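PDB 4HBS: putative hydrolase, which is of unknown function, though probably a hydrolase, and folds as a five-bladed beta-propeller. Local coordinates for residues V177-T180 against N184-R187; I135-A140 against R187-C192; C92-N97 against S380-N385; S242-A247 against Q312-G317. All blocks are in the same frame, centred on the assembly; numbering follows the deposited sequence.

Contact 1 (V177-T180 against N184-R187)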
loop_
_atom_site.group_PDB
_atom_site.type_symbol
_atom_site.label_atom_id
_atom_site.label_comp_id
_atom_site.label_asym_id
_atom_site.label_seq_id
_atom_site.Cartn_x
_atom_site.Cartn_y
_atom_site.Cartn_z
ATOM N N VAL A 177 -5.154 9.084 11.954
ATOM C CA VAL A 177 -5.171 10.302 11.125
ATOM C C VAL A 177 -6.219 11.299 11.619
ATOM O O VAL A 177 -7.368 10.916 11.806
ATOM C CB VAL A 177 -5.432 9.900 9.664
ATOM C CG1 VAL A 177 -5.417 11.114 8.741
ATOM C CG2 VAL A 177 -4.408 8.861 9.218
ATOM N N ASP A 178 -5.808 12.578 11.831
ATOM C CA ASP A 178 -6.677 13.672 12.291
ATOM C C ASP A 178 -7.062 14.588 11.116
ATOM O O ASP A 178 -6.182 15.232 10.525
ATOM C CB ASP A 178 -5.966 14.487 13.391
ATOM C CG ASP A 178 -6.815 15.540 14.081
ATOM O OD1 ASP A 178 -7.982 15.742 13.659
ATOM O OD2 ASP A 178 -6.343 16.110 15.092
ATOM N N ASN A 179 -8.388 14.670 10.807
ATOM C CA ASN A 179 -8.929 15.503 9.717
ATOM C C ASN A 179 -9.800 16.646 10.264
ATOM O O ASN A 179 -10.606 17.205 9.518
ATOM C CB ASN A 179 -9.740 14.633 8.743
ATOM C CG ASN A 179 -8.916 13.869 7.736
ATOM O OD1 ASN A 179 -7.730 14.112 7.548
ATOM N ND2 ASN A 179 -9.548 12.937 7.041
ATOM N N THR A 180 -9.606 17.046 11.534
ATOM C CA THR A 180 -10.403 18.133 12.107
ATOM C C THR A 180 -9.824 19.523 11.744
ATOM O O THR A 180 -10.575 20.491 11.825
ATOM C CB THR A 180 -10.559 17.947 13.602
ATOM O OG1 THR A 180 -9.266 17.951 14.209
ATOM C CG2 THR A 180 -11.342 16.667 13.940
ATOM N N ASN A 184 -4.494 21.875 7.828
ATOM C CA ASN A 184 -3.603 20.728 7.992
ATOM C C ASN A 184 -4.406 19.399 8.013
ATOM O O ASN A 184 -4.561 18.766 9.071
ATOM C CB ASN A 184 -2.783 20.916 9.281
ATOM C CG ASN A 184 -1.635 19.968 9.438
ATOM O OD1 ASN A 184 -1.126 19.397 8.461
ATOM N ND2 ASN A 184 -1.174 19.805 10.681
ATOM N N LEU A 185 -4.920 18.979 6.837
ATOM C CA LEU A 185 -5.682 17.723 6.752
ATOM C C LEU A 185 -4.761 16.527 6.674
ATOM O O LEU A 185 -3.611 16.649 6.253
ATOM C CB LEU A 185 -6.623 17.706 5.553
ATOM C CG LEU A 185 -7.935 18.440 5.740
ATOM C CD1 LEU A 185 -8.632 18.635 4.400
ATOM C CD2 LEU A 185 -8.847 17.711 6.738
HETATM N N MSE A 186 -5.290 15.361 7.060
HETATM C CA MSE A 186 -4.597 14.075 7.053
HETATM C C MSE A 186 -3.362 14.074 7.980
HETATM O O MSE A 186 -2.363 13.427 7.680
HETATM C CB MSE A 186 -4.240 13.656 5.617
HETATM C CG MSE A 186 -5.479 13.311 4.783
HETATM SE SE MSE A 186 -5.156 13.194 2.889
HETATM C CE MSE A 186 -3.413 12.286 2.885
ATOM N N ARG A 187 -3.475 14.728 9.156
ATOM C CA ARG A 187 -2.377 14.809 10.123
ATOM C C ARG A 187 -2.188 13.474 10.885
ATOM O O ARG A 187 -3.045 13.089 11.693
ATOM C CB ARG A 187 -2.642 15.956 11.109
ATOM C CG ARG A 187 -1.553 16.202 12.135
ATOM C CD ARG A 187 -1.949 17.296 13.103
ATOM N NE ARG A 187 -2.943 16.837 14.082
ATOM C CZ ARG A 187 -2.681 16.110 15.175
ATOM N NH1 ARG A 187 -1.432 15.734 15.454
ATOM N NH2 ARG A 187 -3.665 15.751 15.994
#
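D178 and R187 face each other as an antiparallel hydrogen-bonded pair, and their side chains run side by side on the same face of the sheet. The backbone bonds are D178 N to R187 O, 2.8 Å, and R187 N to D178 O, 3.1 Å. Both side chains leave with CG anti to the backbone N. The R187 chain then bends at chi3 (75°), which brings its guanidinium beside the carboxylate. R187 NH2 donates to D178 OD2 at 2.8 Å in a salt bridge. The bond lies in the guanidinium plane and uses the anti lone pair of OD2. The two flat groups are turned 71° apart, and one N-H makes the link. The other carboxylate oxygen is also in use. D178 OD1 accepts from T180 N at 3.0 Å, an Asx turn, and is hydrogen-bonded to T180 OG1. These bonds fix the rotation of the carboxylate.

The amide end of N179 reaches the loop 184-187. M186 N donates to N179 OD1 at 2.8 Å, close to the line of the carbonyl bond. L185 crosses N179 at about a right angle, with L185 CD2 3.8 Å from N179 CB. V177 CG1 packs 3.5 Å from CA of M186, a selenomethionine. V177 and D178 also touch W159 and Y156 of strand 156-165, respectively. The arrangement is typical of a beta-hairpin. The loop joins strands 169-178 and 187-197, the two middle strands of a four-stranded propeller blade.

Contact 2 (I135-A140 against R187-C192)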
loop_
_atom_site.group_PDB
_atom_site.type_symbol
_atom_site.label_atom_id
_atom_site.label_comp_id
_atom_site.label_asym_id
_atom_site.label_seq_id
_atom_site.Cartn_x
_atom_site.Cartn_y
_atom_site.Cartn_z
ATOM N N ILE A 135 -11.840 -0.796 11.176
ATOM C CA ILE A 135 -11.312 -0.437 12.491
ATOM C C ILE A 135 -11.495 1.067 12.668
ATOM O O ILE A 135 -11.069 1.874 11.837
ATOM C CB ILE A 135 -9.858 -0.926 12.710
ATOM C CG1 ILE A 135 -9.426 -0.736 14.179
ATOM C CG2 ILE A 135 -8.874 -0.271 11.769
ATOM C CD1 ILE A 135 -8.222 -1.531 14.583
ATOM N N ARG A 136 -12.170 1.425 13.748
ATOM C CA ARG A 136 -12.560 2.784 14.072
ATOM C C ARG A 136 -11.584 3.387 15.064
ATOM O O ARG A 136 -11.116 2.680 15.954
ATOM C CB ARG A 136 -13.994 2.753 14.673
ATOM C CG ARG A 136 -14.976 3.578 13.922
ATOM C CD ARG A 136 -16.418 3.222 14.209
ATOM N NE ARG A 136 -16.871 3.646 15.542
ATOM C CZ ARG A 136 -17.189 4.892 15.902
ATOM N NH1 ARG A 136 -17.094 5.887 15.032
ATOM N NH2 ARG A 136 -17.608 5.147 17.135
ATOM N N HIS A 137 -11.311 4.692 14.960
ATOM C CA HIS A 137 -10.427 5.336 15.915
ATOM C C HIS A 137 -11.189 5.684 17.221
ATOM O O HIS A 137 -12.233 6.348 17.169
ATOM C CB HIS A 137 -9.789 6.601 15.342
ATOM C CG HIS A 137 -8.621 7.031 16.156
ATOM N ND1 HIS A 137 -8.784 7.660 17.366
ATOM C CD2 HIS A 137 -7.306 6.809 15.952
ATOM C CE1 HIS A 137 -7.564 7.819 17.852
ATOM N NE2 HIS A 137 -6.645 7.324 17.032
ATOM N N PRO A 138 -10.629 5.342 18.404
ATOM C CA PRO A 138 -11.292 5.692 19.674
ATOM C C PRO A 138 -11.715 7.154 19.834
ATOM O O PRO A 138 -12.714 7.398 20.499
ATOM C CB PRO A 138 -10.231 5.361 20.710
ATOM C CG PRO A 138 -9.422 4.308 20.099
ATOM C CD PRO A 138 -9.398 4.565 18.643
ATOM N N LYS A 139 -10.959 8.123 19.258
ATOM C CA LYS A 139 -11.296 9.552 19.358
ATOM C C LYS A 139 -12.482 9.954 18.444
ATOM O O LYS A 139 -12.963 11.074 18.584
ATOM C CB LYS A 139 -10.078 10.439 19.006
ATOM C CG LYS A 139 -8.999 10.494 20.076
ATOM C CD LYS A 139 -7.814 11.415 19.682
ATOM C CE LYS A 139 -7.939 12.834 20.217
ATOM N NZ LYS A 139 -6.801 13.705 19.788
ATOM N N ALA A 140 -12.925 9.083 17.486
ATOM C CA ALA A 140 -14.023 9.404 16.559
ATOM C C ALA A 140 -15.313 9.531 17.310
ATOM O O ALA A 140 -15.657 8.641 18.086
ATOM C CB ALA A 140 -14.145 8.350 15.486
ATOM N N ARG A 187 -3.475 14.728 9.156
ATOM C CA ARG A 187 -2.377 14.809 10.123
ATOM C C ARG A 187 -2.188 13.474 10.885
ATOM O O ARG A 187 -3.045 13.089 11.693
ATOM C CB ARG A 187 -2.642 15.956 11.109
ATOM C CG ARG A 187 -1.553 16.202 12.135
ATOM C CD ARG A 187 -1.949 17.296 13.103
ATOM N NE ARG A 187 -2.943 16.837 14.082
ATOM C CZ ARG A 187 -2.681 16.110 15.175
ATOM N NH1 ARG A 187 -1.432 15.734 15.454
ATOM N NH2 ARG A 187 -3.665 15.751 15.994
ATOM N N ARG A 188 -1.048 12.782 10.639
ATOM C CA ARG A 188 -0.689 11.551 11.366
ATOM C C ARG A 188 -0.416 11.922 12.799
ATOM O O ARG A 188 0.336 12.871 13.038
ATOM C CB ARG A 188 0.561 10.897 10.744
ATOM C CG ARG A 188 1.014 9.586 11.381
ATOM C CD ARG A 188 0.019 8.477 11.136
ATOM N NE ARG A 188 0.462 7.198 11.688
ATOM C CZ ARG A 188 1.217 6.297 11.064
ATOM N NH1 ARG A 188 1.642 6.517 9.825
ATOM N NH2 ARG A 188 1.555 5.168 11.676
ATOM N N PHE A 189 -1.051 11.242 13.756
ATOM C CA PHE A 189 -0.869 11.575 15.169
ATOM C C PHE A 189 -0.684 10.373 16.076
ATOM O O PHE A 189 -0.645 10.562 17.289
ATOM C CB PHE A 189 -2.063 12.420 15.659
ATOM C CG PHE A 189 -3.382 11.714 15.877
ATOM C CD1 PHE A 189 -4.288 11.565 14.835
ATOM C CD2 PHE A 189 -3.788 11.345 17.149
ATOM C CE1 PHE A 189 -5.549 10.998 15.059
ATOM C CE2 PHE A 189 -5.036 10.751 17.360
ATOM C CZ PHE A 189 -5.903 10.575 16.313
ATOM N N GLY A 190 -0.490 9.181 15.527
ATOM C CA GLY A 190 -0.305 8.000 16.357
ATOM C C GLY A 190 -0.434 6.721 15.578
ATOM O O GLY A 190 -0.715 6.758 14.379
ATOM N N THR A 191 -0.221 5.579 16.259
ATOM C CA THR A 191 -0.315 4.246 15.653
ATOM C C THR A 191 -1.020 3.291 16.595
ATOM O O THR A 191 -0.951 3.451 17.817
ATOM C CB THR A 191 1.084 3.695 15.300
ATOM O OG1 THR A 191 1.744 4.612 14.425
ATOM C CG2 THR A 191 1.031 2.312 14.655
ATOM N N CYS A 192 -1.683 2.282 16.014
ATOM C CA CYS A 192 -2.346 1.223 16.748
ATOM C C CYS A 192 -1.751 -0.077 16.323
ATOM O O CYS A 192 -1.565 -0.255 15.129
ATOM C CB CYS A 192 -3.840 1.253 16.479
ATOM S SG CYS A 192 -4.702 -0.285 16.901
#
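H137 and F189 approach from opposite directions, and F189 CZ lies over one face of the imidazole. At H137, CB carries the ring toward strand 187-197, with CG anti to the backbone N (chi1 -164°). Along one side of the ring, ND1 turns back to its own turn and accepts from K139 N at 2.9 Å, nearly in the ring plane. CE1 then comes 3.6 Å from F189 CZ. On the other side CD2 is more distant, at 4.0 Å from F189 CZ. The tip, NE2, makes the nearest approach to F189 CZ, 3.4 Å. The rings meet obliquely, with planes 46° apart. K139 adds its aliphatic chain, with K139 CD 3.7 Å from F189 CE2. An alanine in place of H137 would remove the acceptor for K139 N and would probably leave F189 CZ without its main partner here. Further along, I135 CD1 meets C192 SG at 4.4 Å.

The turn from H137 to A140 is type I and lies in the loop before helix 144-148. It packs on one face of a blade. Y158 of strand 156-165 touches I135, H137 and C192, A176 of strand 169-178 lies against H137 and F189, and I135 reaches L210 of strand 210-218.

Contact 3 (C92-N97 against S380-N385)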
loop_
_atom_site.group_PDB
_atom_site.type_symbol
_atom_site.label_atom_id
_atom_site.label_comp_id
_atom_site.label_asym_id
_atom_site.label_seq_id
_atom_site.Cartn_x
_atom_site.Cartn_y
_atom_site.Cartn_z
ATOM N N CYS A 92 -22.983 4.089 -3.130
ATOM C CA CYS A 92 -21.856 3.496 -2.398
ATOM C C CYS A 92 -21.649 4.108 -1.025
ATOM O O CYS A 92 -22.001 5.252 -0.772
ATOM C CB CYS A 92 -20.569 3.616 -3.213
ATOM S SG CYS A 92 -20.536 2.609 -4.714
ATOM N N SER A 93 -20.963 3.344 -0.185
ATOM C CA SER A 93 -20.502 3.697 1.147
ATOM C C SER A 93 -19.064 4.074 0.984
ATOM O O SER A 93 -18.445 3.578 0.054
ATOM C CB SER A 93 -20.604 2.482 2.054
ATOM O OG SER A 93 -21.060 2.821 3.352
ATOM N N PHE A 94 -18.474 4.849 1.884
ATOM C CA PHE A 94 -17.063 5.182 1.737
ATOM C C PHE A 94 -16.298 4.908 3.049
ATOM O O PHE A 94 -15.664 5.830 3.597
ATOM C CB PHE A 94 -16.923 6.645 1.251
ATOM C CG PHE A 94 -15.631 6.992 0.528
ATOM C CD1 PHE A 94 -15.130 6.168 -0.475
ATOM C CD2 PHE A 94 -14.961 8.182 0.796
ATOM C CE1 PHE A 94 -13.962 6.496 -1.144
ATOM C CE2 PHE A 94 -13.802 8.521 0.094
ATOM C CZ PHE A 94 -13.327 7.693 -0.888
ATOM N N PRO A 95 -16.284 3.619 3.529
ATOM C CA PRO A 95 -15.545 3.280 4.762
ATOM C C PRO A 95 -14.094 3.750 4.772
ATOM O O PRO A 95 -13.433 3.690 3.743
ATOM C CB PRO A 95 -15.608 1.740 4.792
ATOM C CG PRO A 95 -16.019 1.335 3.452
ATOM C CD PRO A 95 -16.936 2.411 3.001
ATOM N N ARG A 96 -13.585 4.173 5.942
ATOM C CA ARG A 96 -12.204 4.663 6.048
ATOM C C ARG A 96 -11.170 3.571 5.895
ATOM O O ARG A 96 -10.044 3.874 5.520
ATOM C CB ARG A 96 -11.983 5.469 7.342
ATOM C CG ARG A 96 -12.915 6.682 7.465
ATOM C CD ARG A 96 -13.167 7.432 6.137
ATOM N NE ARG A 96 -13.258 8.894 6.299
ATOM C CZ ARG A 96 -12.362 9.783 5.865
ATOM N NH1 ARG A 96 -11.262 9.382 5.243
ATOM N NH2 ARG A 96 -12.552 11.082 6.068
ATOM N N ASN A 97 -11.547 2.324 6.085
ATOM C CA ASN A 97 -10.654 1.203 5.855
ATOM C C ASN A 97 -11.453 -0.085 5.812
ATOM O O ASN A 97 -12.578 -0.154 6.319
ATOM C CB ASN A 97 -9.529 1.115 6.904
ATOM C CG ASN A 97 -10.019 1.084 8.320
ATOM O OD1 ASN A 97 -10.732 0.173 8.715
ATOM N ND2 ASN A 97 -9.685 2.096 9.121
ATOM N N SER A 380 -9.750 15.249 -9.962
ATOM C CA SER A 380 -9.778 16.543 -9.242
ATOM C C SER A 380 -11.050 16.743 -8.432
ATOM O O SER A 380 -10.983 17.087 -7.250
ATOM C CB SER A 380 -9.623 17.710 -10.211
ATOM O OG SER A 380 -8.502 17.539 -11.067
ATOM N N ASN A 381 -12.200 16.482 -9.056
ATOM C CA ASN A 381 -13.503 16.665 -8.435
ATOM C C ASN A 381 -14.072 15.336 -7.922
ATOM O O ASN A 381 -14.173 14.369 -8.677
ATOM C CB ASN A 381 -14.429 17.305 -9.426
ATOM C CG ASN A 381 -13.891 18.609 -10.023
ATOM O OD1 ASN A 381 -13.630 18.697 -11.226
ATOM N ND2 ASN A 381 -13.649 19.641 -9.195
ATOM N N PHE A 382 -14.445 15.289 -6.635
ATOM C CA PHE A 382 -14.918 14.054 -6.001
ATOM C C PHE A 382 -16.188 13.487 -6.617
ATOM O O PHE A 382 -16.357 12.263 -6.606
ATOM C CB PHE A 382 -15.141 14.254 -4.479
ATOM C CG PHE A 382 -15.379 12.965 -3.708
ATOM C CD1 PHE A 382 -14.316 12.172 -3.294
ATOM C CD2 PHE A 382 -16.664 12.513 -3.459
ATOM C CE1 PHE A 382 -14.539 10.961 -2.630
ATOM C CE2 PHE A 382 -16.888 11.308 -2.781
ATOM C CZ PHE A 382 -15.827 10.552 -2.355
ATOM N N TRP A 383 -17.075 14.364 -7.166
ATOM C CA TRP A 383 -18.336 13.937 -7.777
ATOM C C TRP A 383 -18.127 13.114 -9.030
ATOM O O TRP A 383 -19.008 12.334 -9.393
ATOM C CB TRP A 383 -19.251 15.141 -8.106
ATOM C CG TRP A 383 -18.636 16.294 -8.866
ATOM C CD1 TRP A 383 -18.748 16.555 -10.203
ATOM C CD2 TRP A 383 -17.962 17.421 -8.296
ATOM N NE1 TRP A 383 -18.131 17.745 -10.507
ATOM C CE2 TRP A 383 -17.660 18.309 -9.349
ATOM C CE3 TRP A 383 -17.560 17.755 -7.001
ATOM C CZ2 TRP A 383 -16.960 19.497 -9.137
ATOM C CZ3 TRP A 383 -16.866 18.925 -6.802
ATOM C CH2 TRP A 383 -16.576 19.782 -7.859
ATOM N N ASP A 384 -16.950 13.245 -9.676
ATOM C CA ASP A 384 -16.652 12.533 -10.918
ATOM C C ASP A 384 -16.365 11.029 -10.666
ATOM O O ASP A 384 -16.189 10.287 -11.634
ATOM C CB ASP A 384 -15.522 13.217 -11.702
ATOM C CG ASP A 384 -15.946 14.553 -12.301
ATOM O OD1 ASP A 384 -17.136 14.698 -12.652
ATOM O OD2 ASP A 384 -15.080 15.426 -12.469
ATOM N N ASN A 385 -16.394 10.572 -9.386
ATOM C CA ASN A 385 -16.316 9.170 -9.005
ATOM C C ASN A 385 -17.704 8.520 -9.116
ATOM O O ASN A 385 -17.806 7.344 -8.810
ATOM C CB ASN A 385 -15.781 9.021 -7.554
ATOM C CG ASN A 385 -14.350 9.471 -7.393
ATOM O OD1 ASN A 385 -13.421 8.913 -8.003
ATOM N ND2 ASN A 385 -14.129 10.486 -6.574
#
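F94 and F382 each hold CG anti to the backbone N, with chi1 at -156° and -169°, which brings the two rings together from opposite directions. The pair is an offset edge-to-face contact, with planes 68° apart and centroids 5.4 Å apart. F382 presents its edge and F94 its face. The leading atoms of F382 are CE1 and CZ. F382 CE1 comes 3.7 Å from F94 CE2, and F382 CZ is 3.8 Å from the same F94 CE2, nearer the rim of that ring than its middle.

F382 opens the 3-10 segment 382-385, in the loop between strands 371-377 and 399-403. Those strands share a sheet with strands 24-26 and 38-42, so the two chain ends meet in one blade, a closure well known in beta-propellers. F94 lies just after strand 88-93, which pairs with strand 82-84. With alanine at F94, the edge of F382 would probably lose its partner across this contact, and F79, which stacks on F94, would lose a neighbour.

N385 holds the F382 turn from within. N385 ND2 donates to F382 O at 2.9 Å and also lies over one face of the F382 ring. N385 N reaches F382 O as well, at 3.3 Å, from the same face of the carbonyl plane. The backbone O of N385 accepts from R89 NE.

Contact 4 (S242-A247 against Q312-G317)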
loop_
_atom_site.group_PDB
_atom_site.type_symbol
_atom_site.label_atom_id
_atom_site.label_comp_id
_atom_site.label_asym_id
_atom_site.label_seq_id
_atom_site.Cartn_x
_atom_site.Cartn_y
_atom_site.Cartn_z
ATOM N N SER A 242 9.327 12.024 5.609
ATOM C CA SER A 242 8.943 13.341 6.109
ATOM C C SER A 242 9.560 14.348 5.140
ATOM O O SER A 242 10.782 14.391 5.048
ATOM C CB SER A 242 9.435 13.540 7.542
ATOM O OG SER A 242 8.861 14.695 8.135
ATOM N N ASN A 243 8.739 15.068 4.345
ATOM C CA ASN A 243 9.233 16.002 3.310
ATOM C C ASN A 243 10.179 15.273 2.333
ATOM O O ASN A 243 11.284 15.740 2.036
ATOM C CB ASN A 243 9.900 17.243 3.916
ATOM C CG ASN A 243 8.902 18.238 4.400
ATOM O OD1 ASN A 243 8.636 19.243 3.731
ATOM N ND2 ASN A 243 8.304 17.971 5.556
ATOM N N TYR A 244 9.723 14.089 1.875
ATOM C CA TYR A 244 10.396 13.214 0.919
ATOM C C TYR A 244 11.815 12.748 1.360
ATOM O O TYR A 244 12.613 12.353 0.511
ATOM C CB TYR A 244 10.440 13.878 -0.455
ATOM C CG TYR A 244 9.072 14.280 -0.951
ATOM C CD1 TYR A 244 8.205 13.343 -1.499
ATOM C CD2 TYR A 244 8.616 15.588 -0.816
ATOM C CE1 TYR A 244 6.925 13.700 -1.928
ATOM C CE2 TYR A 244 7.343 15.961 -1.248
ATOM C CZ TYR A 244 6.483 15.005 -1.769
ATOM O OH TYR A 244 5.229 15.363 -2.233
ATOM N N LYS A 245 12.088 12.719 2.684
ATOM C CA LYS A 245 13.348 12.220 3.253
ATOM C C LYS A 245 13.000 10.919 3.908
ATOM O O LYS A 245 12.033 10.896 4.658
ATOM C CB LYS A 245 13.952 13.221 4.240
ATOM C CG LYS A 245 14.681 14.345 3.523
ATOM C CD LYS A 245 14.629 15.676 4.252
ATOM C CE LYS A 245 14.822 16.840 3.310
ATOM N NZ LYS A 245 13.545 17.245 2.647
ATOM N N VAL A 246 13.728 9.820 3.590
ATOM C CA VAL A 246 13.417 8.473 4.095
ATOM C C VAL A 246 14.183 8.176 5.363
ATOM O O VAL A 246 15.404 8.098 5.314
ATOM C CB VAL A 246 13.720 7.384 3.039
ATOM C CG1 VAL A 246 13.325 6.001 3.549
ATOM C CG2 VAL A 246 13.035 7.686 1.714
ATOM N N ALA A 247 13.474 7.971 6.489
ATOM C CA ALA A 247 14.077 7.611 7.781
ATOM C C ALA A 247 13.714 6.159 8.108
ATOM O O ALA A 247 12.721 5.653 7.596
ATOM C CB ALA A 247 13.578 8.550 8.865
ATOM N N GLN A 312 8.004 6.144 -5.229
ATOM C CA GLN A 312 7.453 7.045 -6.221
ATOM C C GLN A 312 8.210 8.337 -6.159
ATOM O O GLN A 312 8.466 8.819 -5.062
ATOM C CB GLN A 312 6.000 7.296 -5.909
ATOM C CG GLN A 312 5.256 8.021 -7.004
ATOM C CD GLN A 312 3.934 8.496 -6.509
ATOM O OE1 GLN A 312 3.521 8.216 -5.367
ATOM N NE2 GLN A 312 3.245 9.226 -7.354
ATOM N N SER A 313 8.538 8.938 -7.307
ATOM C CA SER A 313 9.240 10.224 -7.307
ATOM C C SER A 313 8.334 11.291 -6.670
ATOM O O SER A 313 7.123 11.088 -6.552
ATOM C CB SER A 313 9.674 10.618 -8.715
ATOM O OG SER A 313 8.569 10.819 -9.578
HETATM N N MSE A 314 8.936 12.384 -6.210
HETATM C CA MSE A 314 8.234 13.431 -5.475
HETATM C C MSE A 314 7.132 14.182 -6.243
HETATM O O MSE A 314 7.131 14.228 -7.472
HETATM C CB MSE A 314 9.218 14.454 -4.941
HETATM C CG MSE A 314 9.731 15.412 -5.995
HETATM SE SE MSE A 314 11.174 16.505 -5.355
HETATM C CE MSE A 314 10.475 16.975 -3.522
ATOM N N TRP A 315 6.239 14.816 -5.436
ATOM C CA TRP A 315 5.036 15.573 -5.779
ATOM C C TRP A 315 4.196 14.837 -6.832
ATOM O O TRP A 315 3.855 15.338 -7.914
ATOM C CB TRP A 315 5.342 17.041 -6.142
ATOM C CG TRP A 315 5.604 17.906 -4.931
ATOM C CD1 TRP A 315 6.736 18.622 -4.662
ATOM C CD2 TRP A 315 4.712 18.132 -3.821
ATOM N NE1 TRP A 315 6.602 19.291 -3.464
ATOM C CE2 TRP A 315 5.372 19.003 -2.924
ATOM C CE3 TRP A 315 3.411 17.690 -3.502
ATOM C CZ2 TRP A 315 4.782 19.432 -1.727
ATOM C CZ3 TRP A 315 2.835 18.105 -2.312
ATOM C CH2 TRP A 315 3.514 18.967 -1.441
ATOM N N PHE A 316 3.805 13.612 -6.436
ATOM C CA PHE A 316 2.948 12.721 -7.223
ATOM C C PHE A 316 3.518 12.476 -8.627
ATOM O O PHE A 316 2.785 12.533 -9.627
ATOM C CB PHE A 316 1.526 13.287 -7.326
ATOM C CG PHE A 316 0.882 13.565 -5.999
ATOM C CD1 PHE A 316 0.441 12.529 -5.200
ATOM C CD2 PHE A 316 0.643 14.869 -5.582
ATOM C CE1 PHE A 316 -0.237 12.783 -4.008
ATOM C CE2 PHE A 316 -0.000 15.125 -4.368
ATOM C CZ PHE A 316 -0.450 14.081 -3.596
ATOM N N GLY A 317 4.819 12.236 -8.690
ATOM C CA GLY A 317 5.481 12.006 -9.957
ATOM C C GLY A 317 5.116 10.648 -10.500
ATOM O O GLY A 317 4.818 9.727 -9.739
#
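A type I' beta turn from S242 to K245 closes the hairpin of strands 236-242 and 245-251, and its Y244 packs against M314 and W315 in another loop. N243 and Y244 both have positive phi, as this turn requires. M314, a selenomethionine, crosses the tyrosine at about a right angle. Its CB sits over one face of the Y244 ring in a CH-pi contact, 3.9 Å from the centroid. Its chain bends at chi3 (-43°), and M314 CE comes 3.6 Å from Y244 CD2.

The loop 312-317 links strands 306-312 and 319-325, so the contact joins the hairpin ends of two successive propeller blades. Q312 NE2 spans this loop to G317 O at 2.9 Å. On the hairpin, K245 NZ is hydrogen-bonded to N243 O at 2.8 Å.

At the far end of the tyrosine, W315 N makes a weak hydrogen bond to Y244 OH, 3.4 Å. W315 was modelled in two conformers. In one of them the edge of Y244 points at the indole face, planes 62° apart; because a second conformer exists, this edge-to-face contact is doubtful. A294 touches both Y244 and M314, and a glycerol, probably from the crystallisation liquor, is hydrogen-bonded to M314 N.

How the contacts relate
Contacts 1 and 2 share R187 and the same four-stranded sheet, with centres about 10 Å apart. F189 of contact 2 packs on the V177-D178 backbone of contact 1. Contact 3 spans the longest stretch of chain, and the other three all fall between its two segments. It touches contacts 1 and 2: N97 OD1 probably accepts a hydrogen bond from I135 N, and R96 packs against N179. Contact 4 comes later along the chain than contacts 1 and 2. It joins the next two sheets, and its centre is about 19 Å from that of contact 1. The contacts thus tie loops and hairpins together both within a blade and between blades of the propeller.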